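Local coordinates for TRAP-type C4-dicarboxylate:H+ symport system substrate-binding component DctP (Shewanella oneidensis, PDB 4MX6), which binds succinate and probably other C4-dicarboxylates in the periplasm, and probably hands them to the membrane part of a TRAP-type proton symporter, at residues H43-A46 / P50-Q53; A55-E60 / D271-L276; N84-A89 / Q96-S101; N223-K228 / N286-L291. One frame throughout, in Å; residues are numbered along the deposited sequence. Where two conformers were deposited one is given.

Along the chain contact 1 closes first. Contact 2 opens next, on the same helix 50-65, and closes on helix 260-295; contact 3 is nested inside the loop it makes. Contact 4 opens before contact 2 closes and ends further along helix 260-295, so the two alternate. Their centres are about 22 Å apart and they do not touch. Contact 1 touches each of the others: His43 packs on Ala55 of contact 2, Lys51 reaches Ala99 of contact 3, and Val45 meets Asn223 of contact 4. Lys51 and Asn223 bind succinate, so contacts 1 and 4 each hold part of the site. Contact 2 ties the ligand-bearing helix 50-65 to the long helix.

Contact 1 (H43-A46 / P50-Q53); sequences HVVA and PKGQ
His43 and Val45 pack against the aliphatic chain of Lys51 at the start of helix 50-65. This is the tight part. Lys51 CG lies over one face of the imidazole, 4.2 Å above its plane and shifted toward the rim. Farther along the chain, His43 CB meets Lys51 CD at 4.0 Å. Val45 crosses the lysine at about a right angle, with Val45 CG2 3.8 Å from Lys51 CE. The lysine chain bends at its third torsion (chi3 53°), beside these two residues. Gly52 has no side chain, and its CA comes 3.8 Å from His43 NE2. Ala46 O is also close to Gly52 CA.

The bond from Val45 N to His43 ND1 (3.2 Å, 3° out of the ring plane) helps fix the ring's rotation. Beyond this packing the contact is looser and carried by water. Water 1 joins His43 NE2 to Gly52 O. Water 2 accepts from both Val44 N and Lys51 NZ, and lies 2.8 Å from Lys51 NZ. With an alanine in place of His43, Val45 N would probably lose its acceptor, water 1 would keep Gly52 O but lose its link to the ring, and one side of the lysine chain would be uncovered.

Lys51 NZ also donates to Ala99 O and to bound succinate, and makes a cation-pi contact with Tyr246. The chemistry is thus divided: the face of the imidazole and the valine methyls guide the lysine chain, while its ammonium, gripped by polar partners, probably offers positive charge to a dicarboxylate.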
loop_
_atom_site.group_PDB
_atom_site.type_symbol
_atom_site.label_atom_id
_atom_site.label_comp_id
_atom_site.label_asym_id
_atom_site.label_seq_id
_atom_site.Cartn_x
_atom_site.Cartn_y
_atom_site.Cartn_z
ATOM N N HIS A 43 -9.880 1.478 7.735
ATOM C CA HIS A 43 -8.741 0.876 7.072
ATOM C C HIS A 43 -8.563 -0.577 7.503
ATOM O O HIS A 43 -9.290 -1.078 8.382
ATOM C CB HIS A 43 -7.483 1.728 7.305
ATOM C CG HIS A 43 -7.004 1.769 8.720
ATOM N ND1 HIS A 43 -6.290 0.729 9.273
ATOM C CD2 HIS A 43 -7.118 2.720 9.683
ATOM C CE1 HIS A 43 -5.979 1.048 10.519
ATOM N NE2 HIS A 43 -6.472 2.244 10.793
ATOM N N VAL A 44 -7.601 -1.249 6.877
ATOM C CA VAL A 44 -7.442 -2.693 7.025
ATOM C C VAL A 44 -6.231 -3.104 7.855
ATOM O O VAL A 44 -5.996 -4.294 8.037
ATOM C CB VAL A 44 -7.379 -3.395 5.639
ATOM C CG1 VAL A 44 -8.607 -3.036 4.837
ATOM C CG2 VAL A 44 -6.096 -3.068 4.872
ATOM N N VAL A 45 -5.419 -2.157 8.310
ATOM C CA VAL A 45 -4.201 -2.506 9.034
ATOM C C VAL A 45 -4.348 -2.433 10.554
ATOM O O VAL A 45 -5.345 -1.963 11.085
ATOM C CB VAL A 45 -2.978 -1.686 8.556
ATOM C CG1 VAL A 45 -2.745 -1.922 7.059
ATOM C CG2 VAL A 45 -3.110 -0.197 8.861
ATOM N N ALA A 46 -3.329 -2.931 11.245
ATOM C CA ALA A 46 -3.261 -2.805 12.695
ATOM C C ALA A 46 -3.080 -1.337 13.098
ATOM O O ALA A 46 -2.635 -0.506 12.314
ATOM C CB ALA A 46 -2.128 -3.648 13.245
ATOM N N PRO A 50 2.155 2.705 10.210
ATOM C CA PRO A 50 2.072 4.075 9.674
ATOM C C PRO A 50 0.636 4.528 9.367
ATOM O O PRO A 50 0.271 5.654 9.738
ATOM C CB PRO A 50 2.956 4.038 8.419
ATOM C CG PRO A 50 3.208 2.571 8.144
ATOM C CD PRO A 50 3.152 1.904 9.486
ATOM N N LYS A 51 -0.180 3.700 8.708
ATOM C CA LYS A 51 -1.542 4.128 8.399
ATOM C C LYS A 51 -2.402 4.187 9.658
ATOM O O LYS A 51 -3.220 5.101 9.805
ATOM C CB LYS A 51 -2.168 3.219 7.340
ATOM C CG LYS A 51 -3.620 3.531 7.036
ATOM C CD LYS A 51 -4.076 2.998 5.680
ATOM C CE LYS A 51 -3.777 1.520 5.513
ATOM N NZ LYS A 51 -4.250 1.026 4.192
ATOM N N GLY A 52 -2.233 3.225 10.565
ATOM C CA GLY A 52 -2.982 3.262 11.811
ATOM C C GLY A 52 -2.731 4.542 12.596
ATOM O O GLY A 52 -3.653 5.144 13.181
ATOM N N GLN A 53 -1.471 4.944 12.651
ATOM C CA GLN A 53 -1.077 6.145 13.369
ATOM C C GLN A 53 -1.485 7.416 12.628
ATOM O O GLN A 53 -1.878 8.399 13.263
ATOM C CB GLN A 53 0.425 6.135 13.647
ATOM C CG GLN A 53 0.855 5.035 14.614
ATOM C CD GLN A 53 0.186 5.166 15.955
ATOM O OE1 GLN A 53 0.499 6.076 16.721
ATOM N NE2 GLN A 53 -0.731 4.255 16.248
HETATM O O HOH W 1 -5.823 3.207 13.387
HETATM O O HOH W 2 -6.906 0.241 4.327
#

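Contact 2 (A55-E60 / D271-L276); sequences ALKFKE and DESIAL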
loop_
_atom_site.group_PDB
_atom_site.type_symbol
_atom_site.label_atom_id
_atom_site.label_comp_id
_atom_site.label_asym_id
_atom_site.label_seq_id
_atom_site.Cartn_x
_atom_site.Cartn_y
_atom_site.Cartn_z
ATOM N N ALA A 55 -4.161 7.740 10.832
ATOM C CA ALA A 55 -5.597 7.903 11.037
ATOM C C ALA A 55 -5.881 8.461 12.436
ATOM O O ALA A 55 -6.740 9.336 12.600
ATOM C CB ALA A 55 -6.313 6.578 10.815
ATOM N N LEU A 56 -5.184 7.944 13.453
ATOM C CA LEU A 56 -5.381 8.447 14.820
ATOM C C LEU A 56 -4.875 9.876 14.978
ATOM O O LEU A 56 -5.482 10.666 15.693
ATOM C CB LEU A 56 -4.698 7.523 15.825
ATOM C CG LEU A 56 -5.404 6.185 16.068
ATOM C CD1 LEU A 56 -4.593 5.342 17.033
ATOM C CD2 LEU A 56 -6.827 6.362 16.578
ATOM N N LYS A 57 -3.783 10.234 14.312
ATOM C CA LYS A 57 -3.311 11.614 14.375
ATOM C C LYS A 57 -4.342 12.557 13.759
ATOM O O LYS A 57 -4.608 13.642 14.289
ATOM C CB LYS A 57 -1.957 11.748 13.672
ATOM C CG LYS A 57 -1.352 13.147 13.719
ATOM C CD LYS A 57 -1.053 13.605 15.143
ATOM C CE LYS A 57 -0.251 14.891 15.167
ATOM N NZ LYS A 57 0.106 15.293 16.543
ATOM N N PHE A 58 -4.941 12.143 12.649
ATOM C CA PHE A 58 -5.986 12.934 12.000
ATOM C C PHE A 58 -7.157 13.148 12.963
ATOM O O PHE A 58 -7.645 14.274 13.126
ATOM C CB PHE A 58 -6.401 12.245 10.701
ATOM C CG PHE A 58 -7.550 12.903 9.974
ATOM C CD1 PHE A 58 -7.476 14.210 9.523
ATOM C CD2 PHE A 58 -8.681 12.171 9.689
ATOM C CE1 PHE A 58 -8.525 14.772 8.843
ATOM C CE2 PHE A 58 -9.729 12.738 8.994
ATOM C CZ PHE A 58 -9.646 14.036 8.575
ATOM N N LYS A 59 -7.591 12.083 13.634
ATOM C CA LYS A 59 -8.617 12.189 14.666
ATOM C C LYS A 59 -8.229 13.203 15.735
ATOM O O LYS A 59 -9.034 14.056 16.108
ATOM C CB LYS A 59 -8.839 10.817 15.300
ATOM C CG LYS A 59 -9.734 10.817 16.530
ATOM C CD LYS A 59 -9.839 9.425 17.127
ATOM C CE LYS A 59 -10.706 9.380 18.377
ATOM N NZ LYS A 59 -12.102 9.773 18.089
ATOM N N GLU A 60 -7.008 13.101 16.246
ATOM C CA GLU A 60 -6.553 13.972 17.317
ATOM C C GLU A 60 -6.567 15.430 16.881
ATOM O O GLU A 60 -7.061 16.300 17.600
ATOM C CB GLU A 60 -5.149 13.554 17.770
ATOM C CG GLU A 60 -5.144 12.233 18.516
ATOM C CD GLU A 60 -3.771 11.625 18.703
ATOM O OE1 GLU A 60 -2.790 12.368 18.549
ATOM O OE2 GLU A 60 -3.694 10.410 19.024
ATOM N N ASP A 271 -3.065 16.760 6.010
ATOM C CA ASP A 271 -1.699 16.921 5.531
ATOM C C ASP A 271 -0.696 16.645 6.654
ATOM O O ASP A 271 0.310 15.965 6.458
ATOM C CB ASP A 271 -1.465 18.344 5.023
ATOM C CG ASP A 271 -2.226 18.673 3.757
ATOM O OD1 ASP A 271 -2.783 17.759 3.114
ATOM O OD2 ASP A 271 -2.259 19.877 3.407
ATOM N N GLU A 272 -0.955 17.196 7.836
ATOM C CA GLU A 272 -0.042 17.011 8.957
ATOM C C GLU A 272 -0.010 15.550 9.422
ATOM O O GLU A 272 1.037 15.022 9.796
ATOM C CB GLU A 272 -0.430 17.944 10.101
ATOM C CG GLU A 272 -0.145 19.381 9.795
ATOM C CD GLU A 272 -0.635 20.302 10.890
ATOM O OE1 GLU A 272 -0.466 19.946 12.084
ATOM O OE2 GLU A 272 -1.195 21.384 10.563
ATOM N N SER A 273 -1.159 14.901 9.380
ATOM C CA SER A 273 -1.249 13.499 9.767
ATOM C C SER A 273 -0.458 12.609 8.796
ATOM O O SER A 273 0.184 11.648 9.211
ATOM C CB SER A 273 -2.718 13.091 9.815
ATOM O OG SER A 273 -3.428 13.868 10.774
ATOM N N ILE A 274 -0.520 12.932 7.508
ATOM C CA ILE A 274 0.234 12.204 6.493
ATOM C C ILE A 274 1.734 12.391 6.740
ATOM O O ILE A 274 2.507 11.432 6.647
ATOM C CB ILE A 274 -0.167 12.653 5.074
ATOM C CG1 ILE A 274 -1.555 12.112 4.745
ATOM C CG2 ILE A 274 0.875 12.189 4.056
ATOM C CD1 ILE A 274 -2.150 12.617 3.442
ATOM N N ALA A 275 2.166 13.609 7.063
ATOM C CA ALA A 275 3.577 13.825 7.352
ATOM C C ALA A 275 4.037 12.957 8.523
ATOM O O ALA A 275 5.115 12.352 8.488
ATOM C CB ALA A 275 3.865 15.311 7.612
ATOM N N LEU A 276 3.224 12.899 9.570
ATOM C CA LEU A 276 3.559 12.064 10.708
ATOM C C LEU A 276 3.573 10.589 10.293
ATOM O O LEU A 276 4.490 9.845 10.648
ATOM C CB LEU A 276 2.585 12.303 11.867
ATOM C CG LEU A 276 2.894 11.443 13.099
ATOM C CD1 LEU A 276 4.310 11.672 13.601
ATOM C CD2 LEU A 276 1.926 11.710 14.206
#
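Two helices of the binding-protein fold, 50-65 and 260-295, pack here roughly antiparallel, with 145° between their directions. The segment axes come within 8.3 Å. The closest approach is at Phe58 and Ser273, whose CA atoms are 5.3 Å apart. Ser273 is small enough to allow this. Its CB lies 3.9 Å from Phe58 CB, and its OG, in the conformer given, sits near the plane of the Phe58 ring, at the edge. That OG is also 3.0 Å from Phe58 N, but the angle is too poor for a hydrogen bond. Its polar partner is Ala269 O, one turn back in its own helix.

Lys57 and Leu276 form the apolar flank. Lys57 CG meets Leu276 CD2 at 3.6 Å, and Lys57 CD is 3.7 Å from the same methyl. The two side chains cross at about a right angle. The lysine bends at its second torsion (chi2 62°), which lays the methylenes over the methyl and takes the amine away from the interface. Lys57 NZ stays 6.5 Å from Glu272 OE1, too far for a salt bridge. An aspartate in place of Lys57 would probably strip Leu276 CD2 of most of its methylene cover and set a carboxylate near that methyl.

Phe58 points its ring deeper into the protein. It touches Ile266 and Leu270 of helix 260-295 and Val72 of strand 70-75, and stacks edge-to-face with Phe97. Helix 50-65 lies between the long helix and that strand, with Ala55 resting on Val74 and His43.

Contact 3 (N84-A89 / Q96-S101); sequences NNELAA and QFVAPS
The carboxylate of Glu86 turns one face to both Val98 and Pro100. Glu86 OE2 lies 3.4 Å from Pro100 CB and equally near Pro100 CG, while Glu86 OE1 is 3.8 Å from Val98 CB. Neither contact is a hydrogen bond. The polar link goes through water 3, which donates to Glu86 OE1 at 2.7 Å and accepts from Ala99 N at 2.9 Å. Glu86 CG sits between its backbone N and carbonyl carbon (chi1 67°), and the chain is extended beyond it, which carries the acid group across to the other segment.

Glu86 and Leu87 belong to the first turn of helix 86-91. The facing residues 96-101 run between strands 37-42 and 243-251 in the core of the periplasmic binding-protein fold: Val98 makes backbone bonds with Val249, and Pro100 with Met247.

Leu87 supplies the apolar half. Its CD2 methyl touches both Val98 CG2 and Pro100 CG at 4.0 Å, and the leucine also rests on Tyr108. Pro100 packs on Phe105, and the side chains of Pro100 and Lys104, a succinate-binding residue, approach to about 4 Å.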
loop_
_atom_site.group_PDB
_atom_site.type_symbol
_atom_site.label_atom_id
_atom_site.label_comp_id
_atom_site.label_asym_id
_atom_site.label_seq_id
_atom_site.Cartn_x
_atom_site.Cartn_y
_atom_site.Cartn_z
ATOM N N ASN A 84 -12.362 -5.342 -0.074
ATOM C CA ASN A 84 -13.225 -5.512 -1.223
ATOM C C ASN A 84 -14.364 -4.506 -1.275
ATOM O O ASN A 84 -14.810 -4.200 -2.381
ATOM C CB ASN A 84 -13.755 -6.943 -1.316
ATOM C CG ASN A 84 -12.661 -7.953 -1.662
ATOM O OD1 ASN A 84 -11.533 -7.586 -2.026
ATOM N ND2 ASN A 84 -12.991 -9.231 -1.543
ATOM N N ASN A 85 -14.812 -3.970 -0.126
ATOM C CA ASN A 85 -15.985 -3.083 -0.099
ATOM C C ASN A 85 -15.723 -1.621 0.274
ATOM O O ASN A 85 -16.643 -0.815 0.211
ATOM C CB ASN A 85 -17.131 -3.653 0.770
ATOM C CG ASN A 85 -16.778 -3.775 2.252
ATOM O OD1 ASN A 85 -15.734 -3.330 2.705
ATOM N ND2 ASN A 85 -17.700 -4.340 3.023
ATOM N N GLU A 86 -14.496 -1.255 0.623
ATOM C CA GLU A 86 -14.276 0.075 1.168
ATOM C C GLU A 86 -14.512 1.197 0.154
ATOM O O GLU A 86 -15.027 2.247 0.537
ATOM C CB GLU A 86 -12.893 0.183 1.813
ATOM C CG GLU A 86 -11.722 0.097 0.854
ATOM C CD GLU A 86 -10.370 0.280 1.539
ATOM O OE1 GLU A 86 -10.307 0.709 2.723
ATOM O OE2 GLU A 86 -9.344 -0.017 0.879
ATOM N N LEU A 87 -14.147 1.012 -1.116
ATOM C CA LEU A 87 -14.330 2.096 -2.078
ATOM C C LEU A 87 -15.819 2.259 -2.422
ATOM O O LEU A 87 -16.305 3.387 -2.558
ATOM C CB LEU A 87 -13.465 1.905 -3.338
ATOM C CG LEU A 87 -11.970 2.181 -3.111
ATOM C CD1 LEU A 87 -11.176 1.907 -4.372
ATOM C CD2 LEU A 87 -11.714 3.610 -2.658
ATOM N N ALA A 88 -16.554 1.154 -2.533
ATOM C CA ALA A 88 -17.996 1.249 -2.703
ATOM C C ALA A 88 -18.622 1.988 -1.509
ATOM O O ALA A 88 -19.470 2.871 -1.695
ATOM C CB ALA A 88 -18.607 -0.122 -2.870
ATOM N N ALA A 89 -18.194 1.653 -0.296
ATOM C CA ALA A 89 -18.690 2.329 0.897
ATOM C C ALA A 89 -18.386 3.834 0.877
ATOM O O ALA A 89 -19.233 4.651 1.242
ATOM C CB ALA A 89 -18.121 1.680 2.136
ATOM N N GLN A 96 -16.059 8.258 5.134
ATOM C CA GLN A 96 -15.663 9.551 4.582
ATOM C C GLN A 96 -14.194 9.592 4.135
ATOM O O GLN A 96 -13.858 10.348 3.227
ATOM C CB GLN A 96 -15.950 10.662 5.600
ATOM C CG GLN A 96 -17.433 10.992 5.713
ATOM C CD GLN A 96 -18.253 9.872 6.327
ATOM O OE1 GLN A 96 -17.963 9.397 7.430
ATOM N NE2 GLN A 96 -19.295 9.451 5.624
ATOM N N PHE A 97 -13.329 8.801 4.768
ATOM C CA PHE A 97 -11.924 8.686 4.372
ATOM C C PHE A 97 -11.499 7.232 4.393
ATOM O O PHE A 97 -11.814 6.511 5.330
ATOM C CB PHE A 97 -10.993 9.495 5.299
ATOM C CG PHE A 97 -11.238 10.976 5.247
ATOM C CD1 PHE A 97 -10.634 11.780 4.301
ATOM C CD2 PHE A 97 -12.128 11.568 6.130
ATOM C CE1 PHE A 97 -10.894 13.152 4.259
ATOM C CE2 PHE A 97 -12.391 12.928 6.071
ATOM C CZ PHE A 97 -11.778 13.699 5.135
ATOM N N VAL A 98 -10.786 6.833 3.347
ATOM C CA VAL A 98 -10.080 5.559 3.307
ATOM C C VAL A 98 -8.696 5.822 2.709
ATOM O O VAL A 98 -8.448 6.901 2.150
ATOM C CB VAL A 98 -10.853 4.477 2.510
ATOM C CG1 VAL A 98 -12.156 4.128 3.234
ATOM C CG2 VAL A 98 -11.137 4.917 1.076
ATOM N N ALA A 99 -7.789 4.856 2.836
ATOM C CA ALA A 99 -6.435 5.019 2.319
ATOM C C ALA A 99 -5.925 3.679 1.778
ATOM O O ALA A 99 -5.019 3.055 2.348
ATOM C CB ALA A 99 -5.507 5.607 3.373
ATOM N N PRO A 100 -6.516 3.221 0.663
ATOM C CA PRO A 100 -6.104 1.944 0.081
ATOM C C PRO A 100 -4.715 2.002 -0.505
ATOM O O PRO A 100 -4.262 3.048 -0.987
ATOM C CB PRO A 100 -7.125 1.718 -1.052
ATOM C CG PRO A 100 -8.222 2.735 -0.826
ATOM C CD PRO A 100 -7.543 3.884 -0.161
ATOM N N SER A 101 -4.076 0.843 -0.542
ATOM C CA SER A 101 -2.915 0.655 -1.385
ATOM C C SER A 101 -3.194 1.181 -2.791
ATOM O O SER A 101 -4.277 0.978 -3.343
ATOM C CB SER A 101 -2.614 -0.832 -1.485
ATOM O OG SER A 101 -1.623 -1.059 -2.470
HETATM O O HOH W 3 -8.619 2.334 4.011
#

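Contact 4 (N223-K228 / N286-L291); sequences NTYSQK and NEDKQL
Tyr225, in the last turn of helix 221-226, comes nearest to Asp288 of helix 260-295, with 5.9 Å between their CA atoms. Helix 221-226 ends in a Schellman motif. Lys228 has a positive phi, and its backbone N bonds back to Tyr225 O at 3.1 Å. Its side chain also folds back, and Lys228 NZ donates to the same oxygen at 3.0 Å. That donor sits above the carbonyl plane, on the face opposite to Lys228 N. Tyr225 O is therefore gripped twice.

The tyrosine ring is flanked on both faces. Leu291 CD1 makes a CH-pi contact over one, 4.1 Å from the ring centroid and 27° off the normal. Lys228 NZ lies 3.3 Å above the other, displaced toward the rim. Tyr225 CG is turned anti to the backbone N (chi1 176°), which sends the ring across toward the long helix. Asp288 meets its base: OD1 is 3.6 Å from Tyr225 CD2, with carboxylate and ring planes 41° apart, and Asp288 CB lies 3.7 Å from Tyr225 CB.

Thr224 and Tyr225 also touch Ile292 of helix 260-295, and Asp288 reaches Ser222. On the side away from the long helix, Asn223 bonds to Asn219 and to succinate and packs on Val45. This leaves the short helix between helix 260-295 and the ligand site.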
loop_
_atom_site.group_PDB
_atom_site.type_symbol
_atom_site.label_atom_id
_atom_site.label_comp_id
_atom_site.label_asym_id
_atom_site.label_seq_id
_atom_site.Cartn_x
_atom_site.Cartn_y
_atom_site.Cartn_z
ATOM N N ASN A 223 3.780 -4.521 7.986
ATOM C CA ASN A 223 2.653 -5.451 7.910
ATOM C C ASN A 223 3.050 -6.879 8.318
ATOM O O ASN A 223 2.288 -7.588 8.986
ATOM C CB ASN A 223 2.016 -5.444 6.524
ATOM C CG ASN A 223 1.008 -4.323 6.354
ATOM O OD1 ASN A 223 0.405 -3.837 7.333
ATOM N ND2 ASN A 223 0.791 -3.928 5.116
ATOM N N THR A 224 4.248 -7.297 7.924
ATOM C CA THR A 224 4.724 -8.640 8.214
ATOM C C THR A 224 4.799 -8.839 9.729
ATOM O O THR A 224 4.414 -9.900 10.242
ATOM C CB THR A 224 6.088 -8.874 7.544
ATOM O OG1 THR A 224 5.958 -8.732 6.132
ATOM C CG2 THR A 224 6.637 -10.258 7.833
ATOM N N TYR A 225 5.308 -7.833 10.438
ATOM C CA TYR A 225 5.400 -7.886 11.893
ATOM C C TYR A 225 4.043 -7.776 12.578
ATOM O O TYR A 225 3.668 -8.627 13.386
ATOM C CB TYR A 225 6.341 -6.797 12.426
ATOM C CG TYR A 225 6.371 -6.790 13.932
ATOM C CD1 TYR A 225 6.964 -7.827 14.630
ATOM C CD2 TYR A 225 5.755 -5.786 14.664
ATOM C CE1 TYR A 225 6.972 -7.856 16.013
ATOM C CE2 TYR A 225 5.751 -5.798 16.047
ATOM C CZ TYR A 225 6.364 -6.838 16.721
ATOM O OH TYR A 225 6.365 -6.857 18.108
ATOM N N SER A 226 3.286 -6.744 12.218
ATOM C CA SER A 226 2.050 -6.457 12.939
ATOM C C SER A 226 0.968 -7.522 12.709
ATOM O O SER A 226 0.142 -7.737 13.581
ATOM C CB SER A 226 1.513 -5.056 12.630
ATOM O OG SER A 226 1.239 -4.889 11.255
ATOM N N GLN A 227 0.990 -8.199 11.560
ATOM C CA GLN A 227 0.030 -9.273 11.288
ATOM C C GLN A 227 0.587 -10.667 11.576
ATOM O O GLN A 227 -0.105 -11.662 11.367
ATOM C CB GLN A 227 -0.460 -9.205 9.833
ATOM C CG GLN A 227 -1.249 -7.935 9.500
ATOM C CD GLN A 227 -2.496 -7.690 10.366
ATOM O OE1 GLN A 227 -3.075 -8.603 10.965
ATOM N NE2 GLN A 227 -2.914 -6.453 10.421
ATOM N N LYS A 228 1.843 -10.737 12.018
ATOM C CA LYS A 228 2.493 -11.996 12.424
ATOM C C LYS A 228 2.687 -12.965 11.266
ATOM O O LYS A 228 2.759 -14.181 11.476
ATOM C CB LYS A 228 1.763 -12.674 13.599
ATOM C CG LYS A 228 1.553 -11.752 14.786
ATOM C CD LYS A 228 2.842 -11.160 15.303
ATOM C CE LYS A 228 2.593 -9.911 16.132
ATOM N NZ LYS A 228 3.824 -9.103 16.294
ATOM N N ASN A 286 12.452 0.034 9.824
ATOM C CA ASN A 286 13.646 -0.402 10.543
ATOM C C ASN A 286 13.331 -1.164 11.839
ATOM O O ASN A 286 13.907 -2.221 12.093
ATOM C CB ASN A 286 14.557 0.797 10.814
ATOM C CG ASN A 286 15.349 1.229 9.575
ATOM O OD1 ASN A 286 15.662 0.419 8.699
ATOM N ND2 ASN A 286 15.680 2.515 9.507
ATOM N N GLU A 287 12.414 -0.643 12.650
ATOM C CA GLU A 287 12.091 -1.264 13.929
ATOM C C GLU A 287 11.530 -2.658 13.759
ATOM O O GLU A 287 11.909 -3.584 14.479
ATOM C CB GLU A 287 11.091 -0.411 14.724
ATOM C CG GLU A 287 10.698 -1.030 16.068
ATOM C CD GLU A 287 9.571 -0.289 16.811
ATOM O OE1 GLU A 287 8.986 0.669 16.258
ATOM O OE2 GLU A 287 9.269 -0.706 17.964
ATOM N N ASP A 288 10.601 -2.816 12.825
ATOM C CA ASP A 288 9.879 -4.063 12.689
ATOM C C ASP A 288 10.720 -5.146 12.023
ATOM O O ASP A 288 10.576 -6.317 12.364
ATOM C CB ASP A 288 8.540 -3.841 11.973
ATOM C CG ASP A 288 7.518 -3.135 12.844
ATOM O OD1 ASP A 288 7.831 -2.854 14.034
ATOM O OD2 ASP A 288 6.409 -2.878 12.336
ATOM N N LYS A 289 11.614 -4.780 11.107
ATOM C CA LYS A 289 12.586 -5.738 10.611
ATOM C C LYS A 289 13.384 -6.306 11.791
ATOM O O LYS A 289 13.559 -7.521 11.918
ATOM C CB LYS A 289 13.536 -5.096 9.596
ATOM C CG LYS A 289 14.623 -6.052 9.117
ATOM C CD LYS A 289 15.554 -5.414 8.104
ATOM C CE LYS A 289 16.643 -6.383 7.706
ATOM N NZ LYS A 289 17.623 -5.729 6.796
ATOM N N GLN A 290 13.882 -5.435 12.663
ATOM C CA GLN A 290 14.666 -5.892 13.812
ATOM C C GLN A 290 13.855 -6.769 14.769
ATOM O O GLN A 290 14.372 -7.767 15.262
ATOM C CB GLN A 290 15.278 -4.710 14.559
ATOM C CG GLN A 290 16.300 -5.126 15.606
ATOM C CD GLN A 290 17.462 -5.899 15.001
ATOM O OE1 GLN A 290 18.087 -5.451 14.040
ATOM N NE2 GLN A 290 17.745 -7.066 15.553
ATOM N N LEU A 291 12.600 -6.417 15.028
ATOM C CA LEU A 291 11.782 -7.246 15.911
ATOM C C LEU A 291 11.556 -8.638 15.327
ATOM O O LEU A 291 11.554 -9.629 16.057
ATOM C CB LEU A 291 10.447 -6.572 16.205
ATOM C CG LEU A 291 10.554 -5.321 17.092
ATOM C CD1 LEU A 291 9.224 -4.603 17.171
ATOM C CD2 LEU A 291 11.044 -5.645 18.502
#